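Serpin-12 (Manduca sexta, PDB 6CJ7) is a serpin-family serine protease inhibitor that controls the prophenoloxidase activation system in larval hemolymph, probably by trapping the proteases that drive it. Local coordinates at residues 20-25 with 372-377; 89-94 with 225-230; 221-226 with 351-356; 230-235 with 363-368. All blocks are in the same frame, centred on the assembly; numbering follows the deposited sequence.

All four contacts involve the antiparallel strands of serpin sheet B. Contact 4 joins strands 232-239 and 359-365 within it by backbone bonds, and is mostly buried. Contact 1, also buried, sets helix 19-31 against strand 370-377 by ring and sulfur packing; its Leu372 and Phe373 share backbone bonds with Leu363 of contact 4. Contacts 2 and 3 both use strand 220-226, overlapping at Leu225 and Pro226, but lie nearer the surface. Contact 2 is largely polar, built on a charged pair, whereas contact 3 keeps an apolar inner half and turns polar only at a lysine that meets a carbonyl and waters. Contact 2 touches contact 4 through Ser89 and Glu231.

Contact 1 (20-25 with 372-377); sequences FGVNVF and LFMARI
The packing of helix 19-31 on strand 370-377, part of the serpin core, rests on Phe25 and Met374. The two segments run nearly parallel, their axes 15° apart and 10.1 Å distant at closest approach. Met374 CB stands almost squarely over the middle of the Phe25 ring, 3.7 Å from the ring centroid and 6° off its normal, a CH-pi contact. From there the methionine chain crosses the ring obliquely: SD makes an oblique Met-aromatic contact, and the bend at chi3 (72°) turns Met374 CE back so that it lies 3.6 Å from Phe25 CD2. The Val22 and Met374 side chains cross at about a right angle, with Val22 CG1 4.1 Å from Met374 SD. At the rim, Phe25 CE1 is 3.4 Å from Met374 O, while Arg376 N lies near the ring plane, 4.0 Å from Phe25 CZ. A flat ring suits this place because it offers one face to Met374 CB and its rim to the strand backbone. An alanine at Phe25 would probably leave Met374 CB, SD and CE without their aromatic partner and open a gap beside the strand. Leu36 and Ala38 of strand 36-38 also touch the ring, and Arg376 directs its charge to Asp246. Such a helix laid along a strand of sheet B, its large apolar residues turned inward, belongs to the serpin fold.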
loop_
_atom_site.group_PDB
_atom_site.type_symbol
_atom_site.label_atom_id
_atom_site.label_comp_id
_atom_site.label_asym_id
_atom_site.label_seq_id
_atom_site.Cartn_x
_atom_site.Cartn_y
_atom_site.Cartn_z
ATOM N N PHE A 20 8.260 -3.940 -7.406
ATOM C CA PHE A 20 7.357 -5.086 -7.531
ATOM C C PHE A 20 5.937 -4.706 -7.115
ATOM O O PHE A 20 4.964 -4.998 -7.829
ATOM C CB PHE A 20 7.850 -6.266 -6.693
ATOM C CG PHE A 20 6.905 -7.433 -6.713
ATOM C CD1 PHE A 20 6.796 -8.207 -7.842
ATOM C CD2 PHE A 20 6.117 -7.728 -5.616
ATOM C CE1 PHE A 20 5.912 -9.277 -7.888
ATOM C CE2 PHE A 20 5.227 -8.798 -5.652
ATOM C CZ PHE A 20 5.139 -9.570 -6.791
ATOM N N GLY A 21 5.805 -4.068 -5.948
ATOM C CA GLY A 21 4.490 -3.678 -5.459
ATOM C C GLY A 21 3.785 -2.685 -6.367
ATOM O O GLY A 21 2.566 -2.745 -6.531
ATOM N N VAL A 22 4.536 -1.742 -6.956
ATOM C CA VAL A 22 3.919 -0.828 -7.923
ATOM C C VAL A 22 3.419 -1.594 -9.146
ATOM O O VAL A 22 2.321 -1.324 -9.654
ATOM C CB VAL A 22 4.899 0.290 -8.317
ATOM C CG1 VAL A 22 4.286 1.198 -9.378
ATOM C CG2 VAL A 22 5.253 1.115 -7.106
ATOM N N ASN A 23 4.223 -2.546 -9.644
ATOM C CA ASN A 23 3.808 -3.377 -10.776
ATOM C C ASN A 23 2.538 -4.159 -10.449
ATOM O O ASN A 23 1.641 -4.287 -11.296
ATOM C CB ASN A 23 4.932 -4.341 -11.166
ATOM C CG ASN A 23 6.199 -3.635 -11.631
ATOM O OD1 ASN A 23 6.158 -2.520 -12.131
ATOM N ND2 ASN A 23 7.336 -4.319 -11.489
ATOM N N VAL A 24 2.446 -4.695 -9.227
ATOM C CA VAL A 24 1.239 -5.406 -8.812
ATOM C C VAL A 24 0.036 -4.473 -8.843
ATOM O O VAL A 24 -1.028 -4.816 -9.375
ATOM C CB VAL A 24 1.428 -6.032 -7.420
ATOM C CG1 VAL A 24 0.081 -6.541 -6.872
ATOM C CG2 VAL A 24 2.452 -7.196 -7.497
ATOM N N PHE A 25 0.187 -3.277 -8.277
ATOM C CA PHE A 25 -0.923 -2.325 -8.270
ATOM C C PHE A 25 -1.367 -1.994 -9.686
ATOM O O PHE A 25 -2.565 -1.966 -9.982
ATOM C CB PHE A 25 -0.517 -1.050 -7.527
ATOM C CG PHE A 25 -1.591 0.018 -7.523
ATOM C CD1 PHE A 25 -2.626 -0.018 -6.592
ATOM C CD2 PHE A 25 -1.565 1.044 -8.454
ATOM C CE1 PHE A 25 -3.625 0.970 -6.595
ATOM C CE2 PHE A 25 -2.572 2.032 -8.470
ATOM C CZ PHE A 25 -3.590 1.992 -7.535
ATOM N N LEU A 372 4.132 4.505 -0.224
ATOM C CA LEU A 372 3.522 3.678 0.808
ATOM C C LEU A 372 2.093 3.293 0.467
ATOM O O LEU A 372 1.612 2.280 0.969
ATOM C CB LEU A 372 3.512 4.407 2.151
ATOM C CG LEU A 372 4.897 4.720 2.723
ATOM C CD1 LEU A 372 4.759 5.508 4.020
ATOM C CD2 LEU A 372 5.648 3.425 2.970
ATOM N N PHE A 373 1.400 4.104 -0.326
ATOM C CA PHE A 373 0.009 3.854 -0.676
ATOM C C PHE A 373 -0.205 4.390 -2.083
ATOM O O PHE A 373 0.304 5.467 -2.426
ATOM C CB PHE A 373 -0.920 4.569 0.330
ATOM C CG PHE A 373 -2.213 3.893 0.609
ATOM C CD1 PHE A 373 -3.301 4.083 -0.230
ATOM C CD2 PHE A 373 -2.391 3.166 1.770
ATOM C CE1 PHE A 373 -4.527 3.485 0.052
ATOM C CE2 PHE A 373 -3.591 2.577 2.061
ATOM C CZ PHE A 373 -4.671 2.732 1.199
ATOM N N MET A 374 -0.943 3.635 -2.897
ATOM C CA MET A 374 -1.404 4.114 -4.197
ATOM C C MET A 374 -2.914 3.956 -4.251
ATOM O O MET A 374 -3.447 2.920 -3.844
ATOM C CB MET A 374 -0.744 3.364 -5.361
ATOM C CG MET A 374 0.750 3.598 -5.452
ATOM S SD MET A 374 1.477 2.745 -6.853
ATOM C CE MET A 374 0.859 3.730 -8.223
ATOM N N ALA A 375 -3.607 4.991 -4.713
ATOM C CA ALA A 375 -5.057 4.886 -4.805
ATOM C C ALA A 375 -5.516 5.486 -6.117
ATOM O O ALA A 375 -5.127 6.605 -6.470
ATOM C CB ALA A 375 -5.761 5.585 -3.638
ATOM N N ARG A 376 -6.372 4.755 -6.816
ATOM C CA ARG A 376 -7.117 5.287 -7.944
ATOM C C ARG A 376 -8.507 5.635 -7.419
ATOM O O ARG A 376 -9.301 4.747 -7.087
ATOM C CB ARG A 376 -7.159 4.265 -9.084
ATOM C CG ARG A 376 -8.078 4.638 -10.274
ATOM C CD ARG A 376 -8.005 3.587 -11.336
ATOM N NE ARG A 376 -8.838 2.456 -10.937
ATOM C CZ ARG A 376 -8.856 1.269 -11.525
ATOM N NH1 ARG A 376 -8.096 1.048 -12.577
ATOM N NH2 ARG A 376 -9.645 0.316 -11.054
ATOM N N ILE A 377 -8.793 6.925 -7.317
ATOM C CA ILE A 377 -10.041 7.399 -6.734
ATOM C C ILE A 377 -11.008 7.652 -7.884
ATOM O O ILE A 377 -10.941 8.689 -8.555
ATOM C CB ILE A 377 -9.836 8.651 -5.877
ATOM C CG1 ILE A 377 -8.707 8.407 -4.868
ATOM C CG2 ILE A 377 -11.141 9.055 -5.217
ATOM C CD1 ILE A 377 -9.100 7.569 -3.697
#

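Contact 2 (89-94 with 225-230); sequences SRNILK and LPFEYN
Glu228 reaches across to Arg90 and Asn91, and each step of its side chain has a neighbour. Glu228 CB lies 3.7 Å from Asn91 ND2. With CG anti to the backbone N (chi1 -152°), that carbon sits above the rim of one face of the Tyr229 ring, and the extended chain beyond carries the carboxylate to Ser89 and Arg90. There Glu228 OE1 accepts a hydrogen bond from Arg90 N at 3.0 Å, met nearly along the C-O axis. OE2 forms the salt bridge: Arg90 NH2 is refined 2.5 Å from Glu228 OE2, so short that the exact length is doubtful, and Arg90 NE adds a weak bond at 3.1 Å. The guanidinium and carboxylate planes are turned 46° apart. Ser89 OG accepts a hydrogen bond from Asn91 N at 3.2 Å, an ST turn, and is also bonded to Glu231 OE1, while Ser89 CB meets the edge of the Tyr229 ring, 3.6 Å from CD2. Asn91 ND2 gives Glu228 O a weak bond but also donates to Glu231 OE1. A glutamine in place of Glu228 would probably leave the Arg90 guanidinium without its opposite charge. The arrangement ties the loop entering strand 92-102 to the turn between strands 220-226 and 232-239; Phe227 stacks on Trp177, and this placement is consistent with the breach region of serpins.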
loop_
_atom_site.group_PDB
_atom_site.type_symbol
_atom_site.label_atom_id
_atom_site.label_comp_id
_atom_site.label_asym_id
_atom_site.label_seq_id
_atom_site.Cartn_x
_atom_site.Cartn_y
_atom_site.Cartn_z
ATOM N N SER A 89 5.138 11.825 15.889
ATOM C CA SER A 89 4.341 12.922 15.371
ATOM C C SER A 89 2.880 12.508 15.389
ATOM O O SER A 89 2.532 11.383 15.751
ATOM C CB SER A 89 4.758 13.284 13.943
ATOM O OG SER A 89 4.339 12.260 13.058
ATOM N N ARG A 90 2.017 13.425 14.967
ATOM C CA ARG A 90 0.605 13.090 14.878
ATOM C C ARG A 90 0.234 12.372 13.584
ATOM O O ARG A 90 -0.953 12.065 13.386
ATOM C CB ARG A 90 -0.228 14.364 15.038
ATOM C CG ARG A 90 -0.307 14.859 16.498
ATOM C CD ARG A 90 -0.897 16.236 16.629
ATOM N NE ARG A 90 -0.030 17.263 16.064
ATOM C CZ ARG A 90 -0.273 18.564 16.108
ATOM N NH1 ARG A 90 -1.375 19.008 16.689
ATOM N NH2 ARG A 90 0.586 19.421 15.563
ATOM N N ASN A 91 1.187 12.109 12.689
ATOM C CA ASN A 91 0.914 11.253 11.545
ATOM C C ASN A 91 0.802 9.819 12.037
ATOM O O ASN A 91 1.722 9.310 12.684
ATOM C CB ASN A 91 2.017 11.363 10.490
ATOM C CG ASN A 91 2.145 12.759 9.916
ATOM O OD1 ASN A 91 1.137 13.395 9.605
ATOM N ND2 ASN A 91 3.381 13.250 9.782
ATOM N N ILE A 92 -0.315 9.165 11.746
ATOM C CA ILE A 92 -0.530 7.797 12.202
ATOM C C ILE A 92 -0.289 6.851 11.031
ATOM O O ILE A 92 -1.078 6.807 10.084
ATOM C CB ILE A 92 -1.935 7.611 12.783
ATOM C CG1 ILE A 92 -2.133 8.528 13.989
ATOM C CG2 ILE A 92 -2.156 6.139 13.158
ATOM C CD1 ILE A 92 -3.500 8.430 14.608
ATOM N N LEU A 93 0.797 6.083 11.092
ATOM C CA LEU A 93 1.041 5.000 10.150
ATOM C C LEU A 93 1.150 3.721 10.962
ATOM O O LEU A 93 2.045 3.601 11.809
ATOM C CB LEU A 93 2.305 5.241 9.319
ATOM C CG LEU A 93 2.738 4.129 8.356
ATOM C CD1 LEU A 93 1.737 3.993 7.211
ATOM C CD2 LEU A 93 4.130 4.414 7.804
ATOM N N LYS A 94 0.228 2.784 10.726
ATOM C CA LYS A 94 0.171 1.532 11.468
ATOM C C LYS A 94 0.332 0.385 10.488
ATOM O O LYS A 94 -0.407 0.296 9.505
ATOM C CB LYS A 94 -1.145 1.383 12.237
ATOM C CG LYS A 94 -1.370 2.394 13.341
ATOM C CD LYS A 94 -0.411 2.162 14.489
ATOM C CE LYS A 94 -0.730 3.058 15.671
ATOM N NZ LYS A 94 0.155 2.746 16.830
ATOM N N LEU A 225 1.122 17.616 -1.299
ATOM C CA LEU A 225 0.551 18.133 -0.057
ATOM C C LEU A 225 1.307 17.557 1.137
ATOM O O LEU A 225 1.207 16.347 1.392
ATOM C CB LEU A 225 -0.932 17.778 0.024
ATOM C CG LEU A 225 -1.728 18.110 -1.241
ATOM C CD1 LEU A 225 -3.144 17.548 -1.181
ATOM C CD2 LEU A 225 -1.733 19.624 -1.452
ATOM N N PRO A 226 2.072 18.347 1.888
ATOM C CA PRO A 226 2.900 17.767 2.956
ATOM C C PRO A 226 2.123 17.491 4.237
ATOM O O PRO A 226 1.212 18.230 4.626
ATOM C CB PRO A 226 3.974 18.839 3.199
ATOM C CG PRO A 226 3.800 19.853 2.106
ATOM C CD PRO A 226 2.374 19.770 1.670
ATOM N N PHE A 227 2.502 16.398 4.896
ATOM C CA PHE A 227 2.005 16.106 6.230
ATOM C C PHE A 227 2.983 16.670 7.264
ATOM O O PHE A 227 4.014 17.248 6.918
ATOM C CB PHE A 227 1.776 14.601 6.387
ATOM C CG PHE A 227 0.589 14.085 5.611
ATOM C CD1 PHE A 227 0.759 13.475 4.369
ATOM C CD2 PHE A 227 -0.707 14.191 6.130
ATOM C CE1 PHE A 227 -0.352 12.976 3.662
ATOM C CE2 PHE A 227 -1.816 13.707 5.422
ATOM C CZ PHE A 227 -1.632 13.100 4.193
ATOM N N GLU A 228 2.645 16.501 8.545
ATOM C CA GLU A 228 3.377 17.145 9.638
ATOM C C GLU A 228 4.862 16.796 9.599
ATOM O O GLU A 228 5.237 15.640 9.386
ATOM C CB GLU A 228 2.775 16.721 10.989
ATOM C CG GLU A 228 2.952 17.754 12.087
ATOM C CD GLU A 228 2.511 17.291 13.474
ATOM O OE1 GLU A 228 2.342 16.077 13.699
ATOM O OE2 GLU A 228 2.340 18.161 14.354
ATOM N N TYR A 229 5.705 17.817 9.794
ATOM C CA TYR A 229 7.165 17.690 9.802
ATOM C C TYR A 229 7.709 17.175 8.469
ATOM O O TYR A 229 8.852 16.708 8.399
ATOM C CB TYR A 229 7.642 16.803 10.960
ATOM C CG TYR A 229 7.101 17.246 12.299
ATOM C CD1 TYR A 229 7.371 18.522 12.784
ATOM C CD2 TYR A 229 6.320 16.407 13.074
ATOM C CE1 TYR A 229 6.876 18.948 14.006
ATOM C CE2 TYR A 229 5.819 16.823 14.306
ATOM C CZ TYR A 229 6.097 18.094 14.760
ATOM O OH TYR A 229 5.600 18.513 15.978
ATOM N N ASN A 230 6.907 17.300 7.412
ATOM C CA ASN A 230 7.224 16.810 6.071
ATOM C C ASN A 230 7.678 15.353 6.088
ATOM O O ASN A 230 8.513 14.943 5.285
ATOM C CB ASN A 230 8.270 17.690 5.384
ATOM C CG ASN A 230 8.212 17.567 3.866
ATOM O OD1 ASN A 230 7.130 17.447 3.287
ATOM N ND2 ASN A 230 9.371 17.574 3.221
#

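Contact 3 (221-226 with 351-356); sequences KVVVLP and LYFRAN
Val223 and Phe353 make the tight half of this contact, where strands 221-226 and 351-354 cross at 86°. Val223 CG1 stands over the centre of the Phe353 ring, 3.9 Å from its centroid and 5° off the normal, a CH-pi contact; a branched residue supplies the methyl for it. The ring's edge faces backbone, with Phe353 CE2 3.6 Å from Lys221 O, and Val236, Leu238 and Leu270 also touch the ring. Toward solvent the packing gives way to polar contacts. Lys221 extends past Leu351, the two side chains running in opposite directions, with Lys221 CD 3.7 Å from Leu351 CD1. Lys221 NZ then donates to Tyr352 O at 2.7 Å, nearly in line with the carbonyl bond, and to two waters, themselves held by Arg354 N and Tyr352 N. Lysine suits this margin, its methylenes lying on leucine while its charge stays hydrated. In serpins this is where the strand of sheet C that follows the reactive-centre loop packs across sheet B.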
loop_
_atom_site.group_PDB
_atom_site.type_symbol
_atom_site.label_atom_id
_atom_site.label_comp_id
_atom_site.label_asym_id
_atom_site.label_seq_id
_atom_site.Cartn_x
_atom_site.Cartn_y
_atom_site.Cartn_z
ATOM N N LYS A 221 -2.008 17.338 -14.106
ATOM C CA LYS A 221 -1.588 18.286 -13.088
ATOM C C LYS A 221 -1.160 17.525 -11.842
ATOM O O LYS A 221 -1.684 16.453 -11.540
ATOM C CB LYS A 221 -2.718 19.251 -12.728
ATOM C CG LYS A 221 -3.115 20.218 -13.807
ATOM C CD LYS A 221 -4.348 20.983 -13.351
ATOM C CE LYS A 221 -4.801 21.991 -14.392
ATOM N NZ LYS A 221 -5.886 22.861 -13.862
ATOM N N VAL A 222 -0.207 18.100 -11.107
ATOM C CA VAL A 222 0.370 17.486 -9.916
ATOM C C VAL A 222 0.386 18.516 -8.794
ATOM O O VAL A 222 0.806 19.655 -9.011
ATOM C CB VAL A 222 1.804 16.983 -10.180
ATOM C CG1 VAL A 222 2.426 16.407 -8.902
ATOM C CG2 VAL A 222 1.817 15.956 -11.306
ATOM N N VAL A 223 -0.042 18.117 -7.594
ATOM C CA VAL A 223 0.204 18.908 -6.387
ATOM C C VAL A 223 0.745 17.982 -5.299
ATOM O O VAL A 223 0.344 16.817 -5.203
ATOM C CB VAL A 223 -1.063 19.672 -5.923
ATOM C CG1 VAL A 223 -2.117 18.747 -5.345
ATOM C CG2 VAL A 223 -0.689 20.768 -4.921
ATOM N N VAL A 224 1.692 18.491 -4.509
ATOM C CA VAL A 224 2.319 17.758 -3.410
ATOM C C VAL A 224 1.850 18.386 -2.106
ATOM O O VAL A 224 2.148 19.560 -1.834
ATOM C CB VAL A 224 3.851 17.801 -3.502
ATOM C CG1 VAL A 224 4.473 17.069 -2.320
ATOM C CG2 VAL A 224 4.338 17.225 -4.834
ATOM N N LEU A 225 1.122 17.616 -1.299
ATOM C CA LEU A 225 0.551 18.133 -0.057
ATOM C C LEU A 225 1.307 17.557 1.137
ATOM O O LEU A 225 1.207 16.347 1.392
ATOM C CB LEU A 225 -0.932 17.778 0.024
ATOM C CG LEU A 225 -1.728 18.110 -1.241
ATOM C CD1 LEU A 225 -3.144 17.548 -1.181
ATOM C CD2 LEU A 225 -1.733 19.624 -1.452
ATOM N N PRO A 226 2.072 18.347 1.888
ATOM C CA PRO A 226 2.900 17.767 2.956
ATOM C C PRO A 226 2.123 17.491 4.237
ATOM O O PRO A 226 1.212 18.230 4.626
ATOM C CB PRO A 226 3.974 18.839 3.199
ATOM C CG PRO A 226 3.800 19.853 2.106
ATOM C CD PRO A 226 2.374 19.770 1.670
ATOM N N LEU A 351 -2.137 28.102 -10.467
ATOM C CA LEU A 351 -2.695 26.814 -10.838
ATOM C C LEU A 351 -4.005 26.618 -10.098
ATOM O O LEU A 351 -4.070 26.822 -8.883
ATOM C CB LEU A 351 -1.720 25.677 -10.499
ATOM C CG LEU A 351 -2.178 24.234 -10.700
ATOM C CD1 LEU A 351 -2.519 23.983 -12.155
ATOM C CD2 LEU A 351 -1.121 23.251 -10.214
ATOM N N TYR A 352 -5.043 26.240 -10.835
ATOM C CA TYR A 352 -6.263 25.701 -10.251
ATOM C C TYR A 352 -6.162 24.187 -10.248
ATOM O O TYR A 352 -5.907 23.581 -11.291
ATOM C CB TYR A 352 -7.497 26.121 -11.048
ATOM C CG TYR A 352 -7.904 27.566 -10.890
ATOM C CD1 TYR A 352 -8.687 27.971 -9.817
ATOM C CD2 TYR A 352 -7.528 28.517 -11.827
ATOM C CE1 TYR A 352 -9.074 29.290 -9.674
ATOM C CE2 TYR A 352 -7.911 29.839 -11.692
ATOM C CZ TYR A 352 -8.683 30.217 -10.613
ATOM O OH TYR A 352 -9.064 31.529 -10.474
ATOM N N PHE A 353 -6.360 23.580 -9.081
ATOM C CA PHE A 353 -6.320 22.127 -8.943
ATOM C C PHE A 353 -7.641 21.692 -8.321
ATOM O O PHE A 353 -7.805 21.709 -7.098
ATOM C CB PHE A 353 -5.127 21.669 -8.106
ATOM C CG PHE A 353 -4.815 20.200 -8.245
ATOM C CD1 PHE A 353 -5.592 19.246 -7.602
ATOM C CD2 PHE A 353 -3.724 19.770 -8.997
ATOM C CE1 PHE A 353 -5.312 17.884 -7.717
ATOM C CE2 PHE A 353 -3.439 18.399 -9.120
ATOM C CZ PHE A 353 -4.235 17.462 -8.476
ATOM N N ARG A 354 -8.583 21.290 -9.166
ATOM C CA ARG A 354 -9.907 20.905 -8.710
ATOM C C ARG A 354 -10.097 19.433 -9.052
ATOM O O ARG A 354 -10.272 19.079 -10.224
ATOM C CB ARG A 354 -10.972 21.789 -9.348
ATOM C CG ARG A 354 -12.370 21.207 -9.363
ATOM C CD ARG A 354 -13.353 22.262 -9.734
ATOM N NE ARG A 354 -13.117 22.790 -11.077
ATOM C CZ ARG A 354 -13.662 23.903 -11.546
ATOM N NH1 ARG A 354 -14.484 24.604 -10.776
ATOM N NH2 ARG A 354 -13.384 24.319 -12.779
ATOM N N ALA A 355 -10.053 18.589 -8.030
ATOM C CA ALA A 355 -10.130 17.142 -8.219
ATOM C C ALA A 355 -11.579 16.663 -8.128
ATOM O O ALA A 355 -11.959 15.918 -7.225
ATOM C CB ALA A 355 -9.244 16.436 -7.198
ATOM N N ASN A 356 -12.389 17.126 -9.085
ATOM C CA ASN A 356 -13.813 16.817 -9.161
ATOM C C ASN A 356 -14.109 15.768 -10.229
ATOM O O ASN A 356 -15.219 15.721 -10.778
ATOM C CB ASN A 356 -14.628 18.088 -9.402
ATOM C CG ASN A 356 -14.309 18.757 -10.732
ATOM O OD1 ASN A 356 -13.437 18.317 -11.480
ATOM N ND2 ASN A 356 -15.025 19.832 -11.030
HETATM O O HOH W 1 -8.076 21.528 -12.156
HETATM O O HOH W 2 -5.003 25.924 -13.779
#

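Contact 4 (230-235 with 363-368); sequences NEYSLI and LWDNRS
Antiparallel pairing of two core strands, with Asn366 bonded to the loop before strand 232-239, joins 230-235 to 363-368. Ser233 and Trp364 are the hydrogen-bonded pair: Ser233 N donates to Trp364 O at 3.0 Å, and Trp364 N to Ser233 O at 2.8 Å. Non-hydrogen-bonded pairs flank it, Tyr232 with Asp365 and Leu234 with Leu363, and on their face Tyr232 CB lies 4.1 Å from Leu363 CD1. On the face of Trp364, Ile235 CD1 packs 3.7 Å from Trp364 CB, while Val257 and Ala258 of helix 254-260 also touch the Trp364 side chain. Beyond the strand, Asn366 holds the incoming chain three times. Asn366 ND2 gives Asn230 O a straight bond (2.9 Å, 169°) from above the carbonyl plane, its N donates to Glu231 O at 3.2 Å, and its OD1 accepts a hydrogen bond from Ser233 OG at 2.9 Å. An amide suits this spot because it can donate and accept at once. Asp365 OD1 accepts hydrogen bonds from Arg367 N, in an Asx turn, and from Ser368 N, and forms a salt bridge with Arg87, so the strand's exit is fixed. Strands 232-239 and 359-365 are neighbours in the antiparallel sheet B of the serpin fold.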
loop_
_atom_site.group_PDB
_atom_site.type_symbol
_atom_site.label_atom_id
_atom_site.label_comp_id
_atom_site.label_asym_id
_atom_site.label_seq_id
_atom_site.Cartn_x
_atom_site.Cartn_y
_atom_site.Cartn_z
ATOM N N ASN A 230 6.907 17.300 7.412
ATOM C CA ASN A 230 7.224 16.810 6.071
ATOM C C ASN A 230 7.678 15.353 6.088
ATOM O O ASN A 230 8.513 14.943 5.285
ATOM C CB ASN A 230 8.270 17.690 5.384
ATOM C CG ASN A 230 8.212 17.567 3.866
ATOM O OD1 ASN A 230 7.130 17.447 3.287
ATOM N ND2 ASN A 230 9.371 17.574 3.221
ATOM N N GLU A 231 7.103 14.553 6.990
ATOM C CA GLU A 231 7.453 13.135 7.047
ATOM C C GLU A 231 6.901 12.391 5.846
ATOM O O GLU A 231 7.549 11.480 5.311
ATOM C CB GLU A 231 6.910 12.520 8.336
ATOM C CG GLU A 231 7.638 13.025 9.567
ATOM C CD GLU A 231 6.969 12.622 10.857
ATOM O OE1 GLU A 231 5.816 12.113 10.795
ATOM O OE2 GLU A 231 7.591 12.840 11.923
ATOM N N TYR A 232 5.704 12.774 5.416
ATOM C CA TYR A 232 5.001 12.154 4.306
ATOM C C TYR A 232 4.436 13.250 3.417
ATOM O O TYR A 232 4.244 14.388 3.849
ATOM C CB TYR A 232 3.837 11.249 4.769
ATOM C CG TYR A 232 4.242 10.246 5.825
ATOM C CD1 TYR A 232 4.758 9.005 5.468
ATOM C CD2 TYR A 232 4.099 10.541 7.176
ATOM C CE1 TYR A 232 5.144 8.095 6.443
ATOM C CE2 TYR A 232 4.488 9.649 8.150
ATOM C CZ TYR A 232 4.992 8.417 7.778
ATOM O OH TYR A 232 5.371 7.519 8.753
ATOM N N SER A 233 4.105 12.876 2.184
ATOM C CA SER A 233 3.367 13.747 1.278
ATOM C C SER A 233 2.227 12.964 0.660
ATOM O O SER A 233 2.362 11.774 0.385
ATOM C CB SER A 233 4.242 14.267 0.129
ATOM O OG SER A 233 5.392 14.943 0.608
ATOM N N LEU A 234 1.111 13.646 0.414
ATOM C CA LEU A 234 0.097 13.130 -0.494
ATOM C C LEU A 234 0.338 13.782 -1.848
ATOM O O LEU A 234 0.246 15.011 -1.983
ATOM C CB LEU A 234 -1.331 13.385 -0.007
ATOM C CG LEU A 234 -2.368 12.526 -0.752
ATOM C CD1 LEU A 234 -2.285 11.063 -0.305
ATOM C CD2 LEU A 234 -3.768 13.107 -0.548
ATOM N N ILE A 235 0.689 12.963 -2.833
ATOM C CA ILE A 235 0.935 13.428 -4.186
ATOM C C ILE A 235 -0.324 13.121 -4.977
ATOM O O ILE A 235 -0.736 11.960 -5.082
ATOM C CB ILE A 235 2.177 12.756 -4.786
ATOM C CG1 ILE A 235 3.397 13.073 -3.911
ATOM C CG2 ILE A 235 2.402 13.232 -6.228
ATOM C CD1 ILE A 235 4.636 12.274 -4.270
ATOM N N LEU A 363 0.578 8.176 -1.419
ATOM C CA LEU A 363 1.175 8.540 -0.144
ATOM C C LEU A 363 2.660 8.226 -0.216
ATOM O O LEU A 363 3.045 7.072 -0.438
ATOM C CB LEU A 363 0.509 7.801 1.015
ATOM C CG LEU A 363 1.119 8.201 2.367
ATOM C CD1 LEU A 363 0.673 9.620 2.758
ATOM C CD2 LEU A 363 0.760 7.174 3.444
ATOM N N TRP A 364 3.490 9.256 -0.052
ATOM C CA TRP A 364 4.921 9.167 -0.288
ATOM C C TRP A 364 5.656 9.302 1.037
ATOM O O TRP A 364 5.354 10.208 1.826
ATOM C CB TRP A 364 5.350 10.270 -1.265
ATOM C CG TRP A 364 6.735 10.143 -1.819
ATOM C CD1 TRP A 364 7.863 10.826 -1.421
ATOM C CD2 TRP A 364 7.136 9.312 -2.908
ATOM N NE1 TRP A 364 8.938 10.449 -2.190
ATOM C CE2 TRP A 364 8.517 9.519 -3.111
ATOM C CE3 TRP A 364 6.459 8.399 -3.730
ATOM C CZ2 TRP A 364 9.234 8.848 -4.107
ATOM C CZ3 TRP A 364 7.179 7.739 -4.718
ATOM C CH2 TRP A 364 8.537 7.964 -4.896
ATOM N N ASP A 365 6.595 8.392 1.288
ATOM C CA ASP A 365 7.531 8.524 2.403
ATOM C C ASP A 365 8.672 9.429 1.947
ATOM O O ASP A 365 9.444 9.067 1.053
ATOM C CB ASP A 365 8.014 7.143 2.848
ATOM C CG ASP A 365 8.824 7.191 4.142
ATOM O OD1 ASP A 365 9.766 8.024 4.251
ATOM O OD2 ASP A 365 8.518 6.407 5.068
ATOM N N ASN A 366 8.732 10.650 2.503
ATOM C CA ASN A 366 9.682 11.654 2.032
ATOM C C ASN A 366 11.117 11.354 2.433
ATOM O O ASN A 366 12.048 11.960 1.878
ATOM C CB ASN A 366 9.303 13.027 2.577
ATOM C CG ASN A 366 8.022 13.543 1.984
ATOM O OD1 ASN A 366 7.662 13.168 0.870
ATOM N ND2 ASN A 366 7.324 14.405 2.714
ATOM N N ARG A 367 11.320 10.499 3.427
ATOM C CA ARG A 367 12.678 10.191 3.851
ATOM C C ARG A 367 13.231 8.990 3.095
ATOM O O ARG A 367 14.413 8.966 2.735
ATOM C CB ARG A 367 12.726 9.923 5.361
ATOM C CG ARG A 367 14.130 9.473 5.862
ATOM C CD ARG A 367 14.912 10.625 6.335
ATOM N NE ARG A 367 16.289 10.315 6.779
ATOM C CZ ARG A 367 16.752 10.569 7.996
ATOM N NH1 ARG A 367 15.953 11.110 8.913
ATOM N NH2 ARG A 367 18.008 10.283 8.292
ATOM N N SER A 368 12.390 7.995 2.831
ATOM C CA SER A 368 12.834 6.787 2.143
ATOM C C SER A 368 12.532 6.795 0.648
ATOM O O SER A 368 13.006 5.902 -0.066
ATOM C CB SER A 368 12.203 5.550 2.794
ATOM O OG SER A 368 12.792 5.311 4.066
#